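PDB 1COT: cytochrome c-550 from Paracoccus denitrificans, which probably carries electrons between redox partners, using a covalently attached heme c. Local coordinates for residues H19-P24 / N38-V43. Sequence-based numbering, arbitrary orientation.
Sequences HMIQAP and NLYGVV. With HEC (heme c), chain B.
Asn38 OD1 is gripped by two backbone N-H groups, one from each segment. Gln22 N donates to Asn38 OD1 across the contact at 2.9 Å, and Tyr40 N, at 3.0 Å from the same OD1, closes an Asx turn. The two donors reach OD1 from opposite faces of the amide plane. This is the class I cytochrome c fold, where the chain leaving the heme-binding Cys-X-X-Cys-His sequence at His19 packs on the loop holding Asn38. CG of Asn38 lies anti to the backbone N (chi1 179°), which lays the amide along Gln22. There Asn38 ND2 donates in plane to a lone pair of Gln22 O, at 2.8 Å. An alanine in place of Asn38 would probably leave both Gln22 backbone groups without these mates and the turn at Tyr40 N without its acceptor. Leu39 N donates almost straight to Met20 O (2.9 Å). Beyond Gln22, the Tyr40 ring takes Ala23 CA and Pro24 CD over one face. At the heme end, His19 NE2 binds the iron at 1.9 Å, with Met100 as the other axial ligand. His19 ND1 is hydrogen-bonded to Pro37 O, which helps fix the ring's rotation. Leu39 CD1 sits over one face of this imidazole, 3.5 Å from His19 CG.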
loop_
_atom_site.group_PDB
_atom_site.type_symbol
_atom_site.label_atom_id
_atom_site.label_comp_id
_atom_site.label_asym_id
_atom_site.label_seq_id
_atom_site.Cartn_x
_atom_site.Cartn_y
_atom_site.Cartn_z
ATOM N N HIS A 19 5.874 4.707 -6.152
ATOM C CA HIS A 19 6.372 3.953 -5.020
ATOM C C HIS A 19 7.647 3.177 -5.308
ATOM O O HIS A 19 7.750 2.490 -6.314
ATOM C CB HIS A 19 5.299 2.873 -4.698
ATOM C CG HIS A 19 3.974 3.337 -4.170
ATOM N ND1 HIS A 19 3.843 3.846 -2.890
ATOM C CD2 HIS A 19 2.736 3.341 -4.738
ATOM C CE1 HIS A 19 2.564 4.143 -2.702
ATOM N NE2 HIS A 19 1.874 3.860 -3.797
ATOM N N MET A 20 8.560 3.206 -4.357
ATOM C CA MET A 20 9.769 2.441 -4.503
ATOM C C MET A 20 9.667 1.329 -3.460
ATOM O O MET A 20 8.747 1.308 -2.641
ATOM C CB MET A 20 10.972 3.340 -4.171
ATOM C CG MET A 20 11.048 3.661 -2.679
ATOM S SD MET A 20 12.464 4.687 -2.199
ATOM C CE MET A 20 11.999 6.264 -2.957
ATOM N N ILE A 21 10.612 0.409 -3.487
ATOM C CA ILE A 21 10.697 -0.676 -2.524
ATOM C C ILE A 21 12.162 -0.562 -2.088
ATOM O O ILE A 21 13.047 -0.965 -2.837
ATOM C CB ILE A 21 10.346 -2.071 -3.066
ATOM C CG1 ILE A 21 8.861 -2.073 -3.452
ATOM C CG2 ILE A 21 10.591 -3.120 -1.983
ATOM C CD1 ILE A 21 8.383 -3.447 -3.918
ATOM N N GLN A 22 12.450 0.027 -0.929
ATOM C CA GLN A 22 13.822 0.194 -0.465
ATOM C C GLN A 22 13.972 -0.291 0.961
ATOM O O GLN A 22 13.204 0.090 1.848
ATOM C CB GLN A 22 14.230 1.668 -0.553
ATOM C CG GLN A 22 15.708 1.962 -0.233
ATOM C CD GLN A 22 15.883 3.465 -0.200
ATOM O OE1 GLN A 22 15.605 4.109 0.819
ATOM N NE2 GLN A 22 16.307 4.034 -1.327
ATOM N N ALA A 23 14.966 -1.155 1.140
ATOM C CA ALA A 23 15.263 -1.747 2.421
ATOM C C ALA A 23 15.716 -0.674 3.381
ATOM O O ALA A 23 16.195 0.387 2.981
ATOM C CB ALA A 23 16.271 -2.871 2.270
ATOM N N PRO A 24 15.535 -0.982 4.654
ATOM C CA PRO A 24 15.895 -0.065 5.709
ATOM C C PRO A 24 17.336 0.392 5.649
ATOM O O PRO A 24 17.657 1.511 6.052
ATOM C CB PRO A 24 15.450 -0.679 7.037
ATOM C CG PRO A 24 14.565 -1.860 6.664
ATOM C CD PRO A 24 14.820 -2.169 5.190
ATOM N N ASN A 38 7.305 4.386 0.646
ATOM C CA ASN A 38 8.130 3.233 0.328
ATOM C C ASN A 38 7.280 2.015 0.704
ATOM O O ASN A 38 6.685 1.989 1.782
ATOM C CB ASN A 38 9.365 3.318 1.234
ATOM C CG ASN A 38 10.349 2.191 1.067
ATOM O OD1 ASN A 38 10.155 1.244 0.293
ATOM N ND2 ASN A 38 11.432 2.303 1.821
ATOM N N LEU A 39 7.213 1.012 -0.173
ATOM C CA LEU A 39 6.430 -0.197 0.059
ATOM C C LEU A 39 7.180 -1.366 0.657
ATOM O O LEU A 39 6.581 -2.406 0.918
ATOM C CB LEU A 39 5.495 -0.566 -1.112
ATOM C CG LEU A 39 4.534 0.575 -1.464
ATOM C CD1 LEU A 39 3.719 0.210 -2.704
ATOM C CD2 LEU A 39 3.600 0.857 -0.295
ATOM N N TYR A 40 8.478 -1.194 0.881
ATOM C CA TYR A 40 9.223 -2.283 1.476
ATOM C C TYR A 40 8.584 -2.484 2.845
ATOM O O TYR A 40 8.301 -1.517 3.553
ATOM C CB TYR A 40 10.670 -1.841 1.747
ATOM C CG TYR A 40 11.344 -2.903 2.578
ATOM C CD1 TYR A 40 11.303 -2.904 3.975
ATOM C CD2 TYR A 40 12.035 -3.936 1.946
ATOM C CE1 TYR A 40 11.883 -3.888 4.775
ATOM C CE2 TYR A 40 12.635 -4.923 2.721
ATOM C CZ TYR A 40 12.570 -4.903 4.113
ATOM O OH TYR A 40 13.181 -5.894 4.839
ATOM N N GLY A 41 8.363 -3.753 3.197
ATOM C CA GLY A 41 7.775 -4.141 4.464
ATOM C C GLY A 41 6.365 -3.626 4.698
ATOM O O GLY A 41 5.946 -3.480 5.849
ATOM N N VAL A 42 5.608 -3.346 3.634
ATOM C CA VAL A 42 4.250 -2.840 3.838
ATOM C C VAL A 42 3.321 -3.857 4.471
ATOM O O VAL A 42 2.443 -3.512 5.260
ATOM C CB VAL A 42 3.612 -2.197 2.596
ATOM C CG1 VAL A 42 3.405 -3.243 1.497
ATOM C CG2 VAL A 42 2.311 -1.491 2.928
ATOM N N VAL A 43 3.513 -5.132 4.137
ATOM C CA VAL A 43 2.641 -6.129 4.736
ATOM C C VAL A 43 3.000 -6.267 6.200
ATOM O O VAL A 43 4.157 -6.519 6.544
ATOM C CB VAL A 43 2.732 -7.476 4.027
ATOM C CG1 VAL A 43 1.705 -8.454 4.588
ATOM C CG2 VAL A 43 2.545 -7.296 2.524
HETATM FE FE HEC B . -0.046 3.861 -3.954
HETATM C CHA HEC B . -0.379 4.874 -0.767
HETATM C CHB HEC B . -0.161 0.647 -2.975
HETATM C CHC HEC B . 0.282 2.841 -7.177
HETATM C CHD HEC B . 0.208 7.074 -4.982
HETATM N NA HEC B . -0.246 2.927 -2.235
HETATM C C1A HEC B . -0.363 3.549 -0.997
HETATM C C2A HEC B . -0.473 2.537 0.030
HETATM C C3A HEC B . -0.415 1.334 -0.568
HETATM C C4A HEC B . -0.270 1.583 -1.968
HETATM C CMA HEC B . -0.494 -0.034 0.068
HETATM C CAA HEC B . -0.628 2.821 1.500
HETATM C CBA HEC B . 0.764 2.848 2.148
HETATM C CGA HEC B . 0.809 3.020 3.670
HETATM O O1A HEC B . 1.891 3.405 4.019
HETATM O O2A HEC B . -0.088 2.804 4.447
HETATM N NB HEC B . 0.021 2.137 -4.900
HETATM C C1B HEC B . 0.016 0.923 -4.286
HETATM C C2B HEC B . 0.138 -0.086 -5.293
HETATM C C3B HEC B . 0.247 0.542 -6.453
HETATM C C4B HEC B . 0.166 1.916 -6.206
HETATM C CMB HEC B . 0.105 -1.594 -4.982
HETATM C CAB HEC B . 0.279 -0.094 -7.784
HETATM C CBB HEC B . -0.804 -1.027 -8.245
HETATM N NC HEC B . 0.167 4.726 -5.691
HETATM C C1C HEC B . 0.306 4.166 -6.933
HETATM C C2C HEC B . 0.481 5.191 -7.940
HETATM C C3C HEC B . 0.473 6.383 -7.305
HETATM C C4C HEC B . 0.294 6.088 -5.917
HETATM C CMC HEC B . 0.641 4.933 -9.434
HETATM C CAC HEC B . 0.632 7.774 -7.859
HETATM C CBC HEC B . 0.183 8.305 -9.183
HETATM N ND HEC B . -0.115 5.634 -3.059
HETATM C C1D HEC B . 0.028 6.854 -3.669
HETATM C C2D HEC B . -0.053 7.894 -2.660
HETATM C C3D HEC B . -0.199 7.246 -1.489
HETATM C C4D HEC B . -0.256 5.850 -1.735
HETATM C CMD HEC B . 0.015 9.384 -2.908
HETATM C CAD HEC B . -0.433 7.871 -0.168
HETATM C CBD HEC B . -1.990 7.857 -0.069
HETATM C CGD HEC B . -2.631 8.765 0.912
HETATM O O1D HEC B . -2.031 9.430 1.722
HETATM O O2D HEC B . -3.887 8.784 0.859
#